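Local coordinates for protein carbonic anhydrase (Sordaria macrospora, PDB 4O1J) that probably catalyses the reversible hydration of carbon dioxide to hydrogencarbonate, using one zinc ion bound in each subunit, at residues S113-G116 with G117-G120; Y143-A146 with E147-D150; T153-K156 with E157-I160; V159-I162 with A163-V167; F195-I198 with G199-R202. All coordinates share one frame; numbering follows the deposited sequence.

Contact 1. Residues S113-G116 with G117-G120; sequences SACG and GAAG. With ZN (zinc ion), chain C.
Cys-115 binds the zinc ion through SG at 2.4 Å, while its CB rests against Ala-118 CB at 3.7 Å, so the ligand is backed by the first turn of the helix that follows it. Its first torsion swings SG opposite the residue's own backbone N (chi1 -167°), alongside the carbonyl carbon, and from there the sulfur reaches the metal. Cys-56 SG and His-112 NE2 are the other two protein ligands of this zinc. His-112 closes strand 106-112 and Cys-115 comes three residues later, the His-x-x-Cys spacing of beta-class carbonic anhydrases, set in the turn from strand to helix. Cys-115 is also the N-cap residue of helix 116-122. Cys-115 O takes a nearly straight bond from Ala-119 N, 3.1 Å long with 169° at the hydrogen, and this ties the backbone of the ligand to the helix. One residue on, Gly-120 N donates to Gly-116 O at 2.9 Å in a more bent bond (150°). Ala-118 CB sits 3.4 Å from Cys-115 O, and Ala-119 CB lies beside the same oxygen. Further out, Val-159 and Ile-162 of helix 155-176 pack on Ala-118. Just before the ligand in the chain, Ser-113 OG is hydrogen-bonded to Ile-198 N, and Ala-114 packs on Ala-44 of the second subunit.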
loop_
_atom_site.group_PDB
_atom_site.type_symbol
_atom_site.label_atom_id
_atom_site.label_comp_id
_atom_site.label_asym_id
_atom_site.label_seq_id
_atom_site.Cartn_x
_atom_site.Cartn_y
_atom_site.Cartn_z
ATOM N N SER A 113 -0.624 25.610 5.776
ATOM C CA SER A 113 -0.464 26.531 4.660
ATOM C C SER A 113 0.858 26.307 3.922
ATOM O O SER A 113 1.822 25.802 4.496
ATOM C CB SER A 113 -0.558 27.973 5.165
ATOM O OG SER A 113 0.318 28.195 6.259
ATOM N N ALA A 114 0.892 26.700 2.650
ATOM C CA ALA A 114 2.059 26.521 1.780
ATOM C C ALA A 114 2.427 25.043 1.646
ATOM O O ALA A 114 3.606 24.688 1.606
ATOM C CB ALA A 114 3.252 27.325 2.288
ATOM N N CYS A 115 1.408 24.189 1.578
ATOM C CA CYS A 115 1.619 22.765 1.396
ATOM C C CYS A 115 1.977 22.463 -0.058
ATOM O O CYS A 115 1.220 22.783 -0.982
ATOM C CB CYS A 115 0.373 21.982 1.813
ATOM S SG CYS A 115 0.619 20.201 1.990
ATOM N N GLY A 116 3.129 21.831 -0.248
ATOM C CA GLY A 116 3.624 21.516 -1.573
ATOM C C GLY A 116 2.773 20.482 -2.277
ATOM O O GLY A 116 2.595 20.551 -3.491
ATOM N N GLY A 117 2.246 19.525 -1.513
ATOM C CA GLY A 117 1.406 18.481 -2.070
ATOM C C GLY A 117 0.094 19.060 -2.545
ATOM O O GLY A 117 -0.425 18.671 -3.593
ATOM N N ALA A 118 -0.428 20.011 -1.776
ATOM C CA ALA A 118 -1.643 20.737 -2.136
ATOM C C ALA A 118 -1.470 21.487 -3.465
ATOM O O ALA A 118 -2.302 21.382 -4.378
ATOM C CB ALA A 118 -2.020 21.705 -1.021
ATOM N N ALA A 119 -0.387 22.254 -3.556
ATOM C CA ALA A 119 -0.041 22.979 -4.772
ATOM C C ALA A 119 0.137 22.032 -5.956
ATOM O O ALA A 119 -0.267 22.337 -7.081
ATOM C CB ALA A 119 1.228 23.800 -4.553
ATOM N N GLY A 120 0.746 20.880 -5.690
ATOM C CA GLY A 120 0.942 19.859 -6.700
ATOM C C GLY A 120 -0.390 19.354 -7.209
ATOM O O GLY A 120 -0.563 19.120 -8.405
HETATM ZN ZN ZN C . 2.597 20.032 3.261
#

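Contact 2. Residues Y143-A146 with E147-D150; sequences YNHA and EELD
His-145 and Glu-148 reach the same side by different torsions: the histidine CG lies beside its backbone N, opposite the carbonyl carbon (chi1 -57°), whereas the glutamate CG lies opposite its N (chi1 167°) and the chain then runs out extended. The two side chains run alongside each other in the same direction, with His-145 CD2 4.1 Å from Glu-148 OE2 and the ring and carboxylate planes 60° apart. This is a loose approach through a ring carbon, since His-145 NE2 and Glu-148 OE2 stay 5.3 Å apart. Each polar end has its firmer partner beyond the turn: His-145 ND1 is hydrogen-bonded to Val-141 O, and Glu-148 OE1 forms a salt bridge with Arg-161 NE. His-145 stands where helix 136-144 gives way to helix 146-151, and it is the N-cap residue of the second. His-145 O receives Leu-149 N at 2.9 Å in a nearly straight bond, the donor approaching the oxygen almost head-on. Asp-150 N gives the next bond to Ala-146 O, also 2.9 Å, tilted further from the carbonyl plane. Leu-149 folds back toward the cap, with CG beside His-145 O. Its branches continue inward onto Ile-162 and Leu-165 of helix 155-176. Before the turn, on helix 136-144, Tyr-143 packs on Asn-176 of the third subunit.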
loop_
_atom_site.group_PDB
_atom_site.type_symbol
_atom_site.label_atom_id
_atom_site.label_comp_id
_atom_site.label_asym_id
_atom_site.label_seq_id
_atom_site.Cartn_x
_atom_site.Cartn_y
_atom_site.Cartn_z
ATOM N N TYR A 143 -11.112 18.167 -7.895
ATOM C CA TYR A 143 -12.125 18.023 -8.931
ATOM C C TYR A 143 -13.522 18.325 -8.409
ATOM O O TYR A 143 -14.355 18.880 -9.124
ATOM C CB TYR A 143 -12.097 16.604 -9.496
ATOM C CG TYR A 143 -10.802 16.222 -10.184
ATOM C CD1 TYR A 143 -9.942 17.193 -10.692
ATOM C CD2 TYR A 143 -10.444 14.884 -10.334
ATOM C CE1 TYR A 143 -8.761 16.841 -11.327
ATOM C CE2 TYR A 143 -9.265 14.522 -10.967
ATOM C CZ TYR A 143 -8.427 15.504 -11.462
ATOM O OH TYR A 143 -7.254 15.151 -12.093
ATOM N N ASN A 144 -13.777 17.957 -7.158
ATOM C CA ASN A 144 -15.111 18.096 -6.588
ATOM C C ASN A 144 -15.386 19.496 -6.049
ATOM O O ASN A 144 -16.527 19.835 -5.744
ATOM C CB ASN A 144 -15.315 17.079 -5.462
ATOM C CG ASN A 144 -15.124 15.646 -5.924
ATOM O OD1 ASN A 144 -15.268 15.338 -7.107
ATOM N ND2 ASN A 144 -14.796 14.760 -4.984
ATOM N N HIS A 145 -14.341 20.311 -5.947
ATOM C CA HIS A 145 -14.491 21.685 -5.479
ATOM C C HIS A 145 -13.857 22.658 -6.459
ATOM O O HIS A 145 -13.436 23.750 -6.074
ATOM C CB HIS A 145 -13.882 21.860 -4.091
ATOM C CG HIS A 145 -14.461 20.939 -3.064
ATOM N ND1 HIS A 145 -14.114 19.607 -2.981
ATOM C CD2 HIS A 145 -15.387 21.149 -2.102
ATOM C CE1 HIS A 145 -14.790 19.041 -1.997
ATOM N NE2 HIS A 145 -15.571 19.953 -1.449
ATOM N N ALA A 146 -13.790 22.250 -7.723
ATOM C CA ALA A 146 -13.109 23.029 -8.747
ATOM C C ALA A 146 -13.703 24.430 -8.878
ATOM O O ALA A 146 -12.968 25.391 -9.072
ATOM C CB ALA A 146 -13.159 22.307 -10.079
ATOM N N GLU A 147 -15.023 24.545 -8.765
ATOM C CA GLU A 147 -15.670 25.853 -8.841
ATOM C C GLU A 147 -15.169 26.800 -7.759
ATOM O O GLU A 147 -14.809 27.944 -8.047
ATOM C CB GLU A 147 -17.187 25.729 -8.739
ATOM C CG GLU A 147 -17.840 25.038 -9.918
ATOM C CD GLU A 147 -19.358 25.083 -9.838
ATOM O OE1 GLU A 147 -19.918 26.203 -9.753
ATOM O OE2 GLU A 147 -19.988 23.999 -9.855
ATOM N N GLU A 148 -15.163 26.323 -6.516
ATOM C CA GLU A 148 -14.743 27.139 -5.384
ATOM C C GLU A 148 -13.261 27.462 -5.465
ATOM O O GLU A 148 -12.844 28.601 -5.232
ATOM C CB GLU A 148 -15.032 26.441 -4.058
ATOM C CG GLU A 148 -14.327 27.097 -2.881
ATOM C CD GLU A 148 -14.568 26.376 -1.574
ATOM O OE1 GLU A 148 -14.208 26.936 -0.513
ATOM O OE2 GLU A 148 -15.123 25.254 -1.611
ATOM N N LEU A 149 -12.467 26.451 -5.795
ATOM C CA LEU A 149 -11.028 26.623 -5.838
ATOM C C LEU A 149 -10.607 27.575 -6.951
ATOM O O LEU A 149 -9.740 28.427 -6.749
ATOM C CB LEU A 149 -10.338 25.272 -6.000
ATOM C CG LEU A 149 -10.449 24.300 -4.819
ATOM C CD1 LEU A 149 -9.795 22.979 -5.169
ATOM C CD2 LEU A 149 -9.820 24.884 -3.556
ATOM N N ASP A 150 -11.219 27.440 -8.122
ATOM C CA ASP A 150 -10.849 28.278 -9.258
ATOM C C ASP A 150 -11.244 29.750 -9.076
ATOM O O ASP A 150 -10.603 30.647 -9.633
ATOM C CB ASP A 150 -11.468 27.730 -10.549
ATOM C CG ASP A 150 -10.848 26.406 -10.980
ATOM O OD1 ASP A 150 -11.440 25.721 -11.841
ATOM O OD2 ASP A 150 -9.776 26.044 -10.454
#

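Contact 3. Residues T153-K156 with E157-I160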
loop_
_atom_site.group_PDB
_atom_site.type_symbol
_atom_site.label_atom_id
_atom_site.label_comp_id
_atom_site.label_asym_id
_atom_site.label_seq_id
_atom_site.Cartn_x
_atom_site.Cartn_y
_atom_site.Cartn_z
ATOM N N THR A 153 -8.851 34.176 -6.301
ATOM C CA THR A 153 -7.904 34.938 -7.110
ATOM C C THR A 153 -6.482 34.811 -6.575
ATOM O O THR A 153 -5.525 34.810 -7.346
ATOM C CB THR A 153 -8.287 36.432 -7.188
ATOM O OG1 THR A 153 -8.265 37.013 -5.877
ATOM C CG2 THR A 153 -9.672 36.599 -7.789
ATOM N N ASP A 154 -6.347 34.720 -5.255
ATOM C CA ASP A 154 -5.032 34.577 -4.633
ATOM C C ASP A 154 -4.572 33.117 -4.639
ATOM O O ASP A 154 -5.287 32.222 -4.185
ATOM C CB ASP A 154 -5.043 35.121 -3.201
ATOM C CG ASP A 154 -3.646 35.206 -2.594
ATOM O OD1 ASP A 154 -2.664 35.309 -3.354
ATOM O OD2 ASP A 154 -3.530 35.176 -1.353
ATOM N N GLU A 155 -3.376 32.890 -5.167
ATOM C CA GLU A 155 -2.818 31.548 -5.294
ATOM C C GLU A 155 -2.594 30.887 -3.928
ATOM O O GLU A 155 -2.897 29.701 -3.737
ATOM C CB GLU A 155 -1.499 31.613 -6.066
ATOM C CG GLU A 155 -1.311 30.550 -7.119
ATOM C CD GLU A 155 -0.231 29.562 -6.724
ATOM O OE1 GLU A 155 0.321 29.709 -5.607
ATOM O OE2 GLU A 155 0.066 28.643 -7.521
ATOM N N LYS A 156 -2.092 31.666 -2.971
ATOM C CA LYS A 156 -1.743 31.136 -1.658
ATOM C C LYS A 156 -2.991 30.743 -0.871
ATOM O O LYS A 156 -2.969 29.783 -0.094
ATOM C CB LYS A 156 -0.926 32.165 -0.879
ATOM C CG LYS A 156 0.455 32.406 -1.450
ATOM C CD LYS A 156 1.203 33.480 -0.668
ATOM C CE LYS A 156 2.610 33.689 -1.221
ATOM N NZ LYS A 156 3.405 34.670 -0.419
ATOM N N GLU A 157 -4.088 31.458 -1.115
ATOM C CA GLU A 157 -5.350 31.186 -0.433
ATOM C C GLU A 157 -6.066 30.015 -1.107
ATOM O O GLU A 157 -6.905 29.344 -0.498
ATOM C CB GLU A 157 -6.242 32.433 -0.417
ATOM C CG GLU A 157 -5.712 33.592 0.435
ATOM C CD GLU A 157 -5.534 33.228 1.906
ATOM O OE1 GLU A 157 -6.391 32.498 2.446
ATOM O OE2 GLU A 157 -4.540 33.676 2.527
ATOM N N ARG A 158 -5.711 29.761 -2.362
ATOM C CA ARG A 158 -6.250 28.617 -3.082
ATOM C C ARG A 158 -5.567 27.354 -2.559
ATOM O O ARG A 158 -6.217 26.325 -2.323
ATOM C CB ARG A 158 -6.036 28.764 -4.595
ATOM C CG ARG A 158 -6.876 27.812 -5.435
ATOM C CD ARG A 158 -6.548 27.899 -6.922
ATOM N NE ARG A 158 -6.823 29.216 -7.487
ATOM C CZ ARG A 158 -5.885 30.047 -7.935
ATOM N NH1 ARG A 158 -4.605 29.699 -7.884
ATOM N NH2 ARG A 158 -6.224 31.227 -8.437
ATOM N N VAL A 159 -4.254 27.450 -2.358
ATOM C CA VAL A 159 -3.486 26.337 -1.808
ATOM C C VAL A 159 -3.927 26.045 -0.374
ATOM O O VAL A 159 -4.115 24.881 0.005
ATOM C CB VAL A 159 -1.979 26.629 -1.856
ATOM C CG1 VAL A 159 -1.196 25.581 -1.066
ATOM C CG2 VAL A 159 -1.512 26.694 -3.301
ATOM N N ILE A 160 -4.132 27.111 0.401
ATOM C CA ILE A 160 -4.622 26.977 1.770
ATOM C C ILE A 160 -5.993 26.300 1.761
ATOM O O ILE A 160 -6.248 25.368 2.536
ATOM C CB ILE A 160 -4.724 28.358 2.485
ATOM C CG1 ILE A 160 -3.335 28.908 2.813
ATOM C CG2 ILE A 160 -5.529 28.253 3.771
ATOM C CD1 ILE A 160 -3.353 30.307 3.369
HETATM O O HOH W 1 -2.484 35.359 0.851
#
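Arg-158 starts with CB 3.4 Å from Glu-155 O and close to Asp-154 O as well. Its chain leaves with CG opposite the backbone N (chi1 -165°), runs straight through the next bond and bends at chi3 (-62°), which folds the guanidinium back under the start of the helix, with Asp-154 O over one face. NE makes a weak hydrogen bond to Leu-149 O. Arg-158 NH1 meets Glu-155 CG at 3.5 Å, near the guanidinium plane and at its edge, and Arg-158 NH2 lies 3.8 Å from Thr-153 O while giving a weak hydrogen bond to Ile-152 O. The carboxylate of Glu-155 is turned almost square to the guanidinium and its OE2 stays 4.8 Å from Arg-158 NH1, so the opposite charges do not touch. Asp-154 is the N-cap residue. Its OD2 packs against Glu-157 CG and stands 4.3 Å from Glu-157 OE2, two like charges close together. With an alanine in place of Asp-154, Glu-157 CG would probably lose the carboxylate oxygen it packs against and its chain would be freer to turn. Backbone bonds from Val-159 N to Glu-155 O and from Ile-160 N to Lys-156 O, both 3.0 Å, set the helical pattern. This is the exposed first turn of helix 155-176, whose inner side, at Val-159, packs on Ala-118 and Leu-122 of helix 116-122.

Contact 4. Residues V159-I162 with A163-V167; sequences VIRI and AQLNV
Ala-163, Gln-164, Leu-165 and Asn-166 each give their N-H to the carbonyl O four residues back, on Val-159, Ile-160, Arg-161 and Ile-162, in the regular alpha-helical pattern with lengths of 2.9 to 3.0 Å. The stretch belongs to helix 155-176, which packs against the sheet of the beta-class carbonic anhydrase fold on one side and short helices on another. Arg-161 carries the side-chain contact. With CG on the far side from the backbone N, the chain bends at chi2 (56°), and the guanidinium reaches forward along the next turn. There Arg-161 NH1 donates to Gln-164 OE1 at 2.9 Å. The oxygen lies in the guanidinium plane, while the amide of Gln-164 stands nearly square to it (89°). Leu-165 covers one face of the same group, its CD2 3.5 Å from Arg-161 NH2. NE points to another partner, Glu-148 OE1 of helix 146-151, in a salt bridge, so edge bonds and a methyl against the face together fix the turn of the guanidinium. A leucine in place of Arg-161 would probably leave both Glu-148 OE1 and Gln-164 OE1 without their donor and the Gln-164 amide freer to turn. At its other end that amide rests on Ile-160, with Gln-164 NE2 3.7 Å from Ile-160 CG2. Ile-162 faces inward and packs on Ala-118, Leu-122 and Leu-138, and its CD1 comes 4.4 Å from Leu-165 CD1.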
loop_
_atom_site.group_PDB
_atom_site.type_symbol
_atom_site.label_atom_id
_atom_site.label_comp_id
_atom_site.label_asym_id
_atom_site.label_seq_id
_atom_site.Cartn_x
_atom_site.Cartn_y
_atom_site.Cartn_z
ATOM N N VAL A 159 -4.254 27.450 -2.358
ATOM C CA VAL A 159 -3.486 26.337 -1.808
ATOM C C VAL A 159 -3.927 26.045 -0.374
ATOM O O VAL A 159 -4.115 24.881 0.005
ATOM C CB VAL A 159 -1.979 26.629 -1.856
ATOM C CG1 VAL A 159 -1.196 25.581 -1.066
ATOM C CG2 VAL A 159 -1.512 26.694 -3.301
ATOM N N ILE A 160 -4.132 27.111 0.401
ATOM C CA ILE A 160 -4.622 26.977 1.770
ATOM C C ILE A 160 -5.993 26.300 1.761
ATOM O O ILE A 160 -6.248 25.368 2.536
ATOM C CB ILE A 160 -4.724 28.358 2.485
ATOM C CG1 ILE A 160 -3.335 28.908 2.813
ATOM C CG2 ILE A 160 -5.529 28.253 3.771
ATOM C CD1 ILE A 160 -3.353 30.307 3.369
ATOM N N ARG A 161 -6.859 26.739 0.852
ATOM C CA ARG A 161 -8.212 26.200 0.806
ATOM C C ARG A 161 -8.219 24.710 0.464
ATOM O O ARG A 161 -8.864 23.908 1.154
ATOM C CB ARG A 161 -9.064 26.969 -0.196
ATOM C CG ARG A 161 -10.513 26.552 -0.165
ATOM C CD ARG A 161 -11.047 26.702 1.251
ATOM N NE ARG A 161 -12.376 26.121 1.405
ATOM C CZ ARG A 161 -12.889 25.720 2.567
ATOM N NH1 ARG A 161 -12.172 25.816 3.681
ATOM N NH2 ARG A 161 -14.111 25.198 2.608
ATOM N N ILE A 162 -7.484 24.329 -0.579
ATOM C CA ILE A 162 -7.452 22.921 -0.953
ATOM C C ILE A 162 -6.822 22.095 0.174
ATOM O O ILE A 162 -7.240 20.957 0.408
ATOM C CB ILE A 162 -6.707 22.697 -2.309
ATOM C CG1 ILE A 162 -6.854 21.252 -2.783
ATOM C CG2 ILE A 162 -5.238 22.980 -2.189
ATOM C CD1 ILE A 162 -8.264 20.799 -2.968
ATOM N N ALA A 163 -5.893 22.686 0.932
ATOM C CA ALA A 163 -5.294 21.964 2.062
ATOM C C ALA A 163 -6.304 21.735 3.198
ATOM O O ALA A 163 -6.314 20.665 3.841
ATOM C CB ALA A 163 -4.081 22.703 2.571
ATOM N N GLN A 164 -7.177 22.721 3.412
ATOM C CA GLN A 164 -8.233 22.605 4.421
ATOM C C GLN A 164 -9.308 21.590 4.031
ATOM O O GLN A 164 -9.814 20.832 4.880
ATOM C CB GLN A 164 -8.882 23.962 4.671
ATOM C CG GLN A 164 -7.918 25.032 5.141
ATOM C CD GLN A 164 -8.587 26.376 5.283
ATOM O OE1 GLN A 164 -9.540 26.683 4.570
ATOM N NE2 GLN A 164 -8.101 27.182 6.216
ATOM N N LEU A 165 -9.660 21.578 2.746
ATOM C CA LEU A 165 -10.637 20.617 2.254
ATOM C C LEU A 165 -10.044 19.225 2.393
ATOM O O LEU A 165 -10.757 18.253 2.677
ATOM C CB LEU A 165 -11.008 20.894 0.797
ATOM C CG LEU A 165 -11.762 22.189 0.492
ATOM C CD1 LEU A 165 -11.850 22.397 -1.009
ATOM C CD2 LEU A 165 -13.141 22.165 1.115
ATOM N N ASN A 166 -8.728 19.143 2.217
ATOM C CA ASN A 166 -8.025 17.882 2.396
ATOM C C ASN A 166 -8.095 17.398 3.843
ATOM O O ASN A 166 -8.305 16.200 4.101
ATOM C CB ASN A 166 -6.569 18.024 1.961
ATOM C CG ASN A 166 -5.802 16.729 2.081
ATOM O OD1 ASN A 166 -6.154 15.727 1.457
ATOM N ND2 ASN A 166 -4.742 16.741 2.886
ATOM N N VAL A 167 -7.950 18.325 4.788
ATOM C CA VAL A 167 -8.121 17.958 6.191
ATOM C C VAL A 167 -9.528 17.436 6.453
ATOM O O VAL A 167 -9.706 16.433 7.147
ATOM C CB VAL A 167 -7.858 19.144 7.135
ATOM C CG1 VAL A 167 -8.163 18.758 8.586
ATOM C CG2 VAL A 167 -6.430 19.603 7.003
#

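Contact 5. Residues F195-I198 with G199-R202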
loop_
_atom_site.group_PDB
_atom_site.type_symbol
_atom_site.label_atom_id
_atom_site.label_comp_id
_atom_site.label_asym_id
_atom_site.label_seq_id
_atom_site.Cartn_x
_atom_site.Cartn_y
_atom_site.Cartn_z
ATOM N N PHE A 195 -5.697 23.228 11.539
ATOM C CA PHE A 195 -4.927 23.880 10.502
ATOM C C PHE A 195 -3.839 24.774 11.099
ATOM O O PHE A 195 -4.108 25.690 11.882
ATOM C CB PHE A 195 -5.845 24.691 9.586
ATOM C CG PHE A 195 -5.219 25.033 8.274
ATOM C CD1 PHE A 195 -5.112 24.078 7.277
ATOM C CD2 PHE A 195 -4.725 26.302 8.040
ATOM C CE1 PHE A 195 -4.522 24.383 6.073
ATOM C CE2 PHE A 195 -4.140 26.615 6.838
ATOM C CZ PHE A 195 -4.038 25.659 5.851
ATOM N N PHE A 196 -2.606 24.477 10.714
ATOM C CA PHE A 196 -1.429 25.200 11.147
ATOM C C PHE A 196 -1.075 26.244 10.106
ATOM O O PHE A 196 -0.648 25.914 8.996
ATOM C CB PHE A 196 -0.266 24.231 11.350
ATOM C CG PHE A 196 1.051 24.900 11.624
ATOM C CD1 PHE A 196 1.227 25.682 12.761
ATOM C CD2 PHE A 196 2.118 24.734 10.752
ATOM C CE1 PHE A 196 2.441 26.290 13.024
ATOM C CE2 PHE A 196 3.332 25.337 11.004
ATOM C CZ PHE A 196 3.496 26.119 12.144
ATOM N N ASP A 197 -1.242 27.509 10.474
ATOM C CA ASP A 197 -0.935 28.589 9.564
ATOM C C ASP A 197 0.482 29.084 9.839
ATOM O O ASP A 197 0.737 29.735 10.848
ATOM C CB ASP A 197 -1.957 29.704 9.712
ATOM C CG ASP A 197 -2.265 30.371 8.400
ATOM O OD1 ASP A 197 -1.471 31.245 7.987
ATOM O OD2 ASP A 197 -3.294 30.005 7.777
ATOM N N ILE A 198 1.398 28.773 8.931
ATOM C CA ILE A 198 2.824 29.003 9.152
ATOM C C ILE A 198 3.182 30.480 9.298
ATOM O O ILE A 198 4.052 30.838 10.094
ATOM C CB ILE A 198 3.658 28.382 8.012
ATOM C CG1 ILE A 198 3.344 26.888 7.899
ATOM C CG2 ILE A 198 5.145 28.588 8.244
ATOM C CD1 ILE A 198 4.168 26.160 6.879
ATOM N N GLY A 199 2.495 31.336 8.549
ATOM C CA GLY A 199 2.718 32.767 8.632
ATOM C C GLY A 199 2.613 33.354 10.029
ATOM O O GLY A 199 3.398 34.232 10.393
ATOM N N CYS A 200 1.656 32.882 10.824
ATOM C CA CYS A 200 1.503 33.404 12.183
ATOM C C CYS A 200 1.885 32.370 13.242
ATOM O O CYS A 200 1.927 32.681 14.431
ATOM C CB CYS A 200 0.071 33.912 12.420
ATOM S SG CYS A 200 -1.273 32.717 12.223
ATOM N N GLY A 201 2.172 31.148 12.801
ATOM C CA GLY A 201 2.603 30.081 13.688
ATOM C C GLY A 201 1.515 29.527 14.588
ATOM O O GLY A 201 1.801 28.787 15.533
ATOM N N ARG A 202 0.265 29.873 14.288
ATOM C CA ARG A 202 -0.868 29.468 15.114
ATOM C C ARG A 202 -1.661 28.311 14.492
ATOM O O ARG A 202 -1.708 28.146 13.270
ATOM C CB ARG A 202 -1.793 30.666 15.374
ATOM C CG ARG A 202 -1.565 31.374 16.721
ATOM C CD ARG A 202 -0.473 32.443 16.638
ATOM N NE ARG A 202 -0.103 32.979 17.954
ATOM C CZ ARG A 202 0.646 34.066 18.150
ATOM N NH1 ARG A 202 0.928 34.463 19.385
ATOM N NH2 ARG A 202 1.120 34.757 17.117
#
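The beta hairpin joining strand 190-197 to antiparallel strand 202-206 turns here, with residues 198-201 lying between the two strands. Asp-197 N closes it by donating to Arg-202 O at 2.9 Å in a fairly straight bond (164°). In the other direction Asp-197 O gathers several N-H groups of the loop. Cys-200 N reaches Asp-197 O at 3.3 Å from above the carbonyl plane, and Gly-201 N is nearer to that Asp-197 oxygen, at 2.8 Å, but badly angled and weak. Arg-202 N adds only a long, weak bond. The backbone coils in the right-handed helical sense through Ile-198 and Gly-199 and takes a positive phi at Gly-201 (72°), a backbone region that residues with a side chain seldom occupy. Among the side chains, Cys-200 SG lies 4.0 Å from Asp-197 CB. Ile-198 turns outward from the loop, packs on the zinc ligand His-112, and meets Leu-43 of the second subunit, so the turn borders both the metal site and a subunit interface. Phe-195 faces helix 155-176, touching Ala-163, whereas Phe-196 lies among Cys-110, His-112 and Ile-203. The Phe-196 ring, carried by a CG anti to the backbone N (chi1 172°), runs alongside the loop and presents its edge to it: Phe-196 CE1 lies 3.6 Å from Gly-201 O, with that oxygen near the ring plane.

In the fold
Contact 4 is the buried one of the five, contacts 1 and 5 are partly buried, and contacts 2 and 3 lie at the surface. Contacts 3 and 4 share Val-159 and Ile-160 on helix 155-176, and that helix touches the other three: Val-159 and Ile-162 pack on contact 1, Arg-161 draws in contact 2, and Ile-160 and Gln-164 lie on Phe-195 of contact 5. Chemistry follows place. Contact 1 has metal binding and small residues, contact 5 hairpin backbone bonds, contact 2 the Glu-148 to Arg-161 salt bridge, and contact 3 the charged side chains of an exposed helix start; contact 4 joins apolar packing to an arginine held by an amide and a carboxylate.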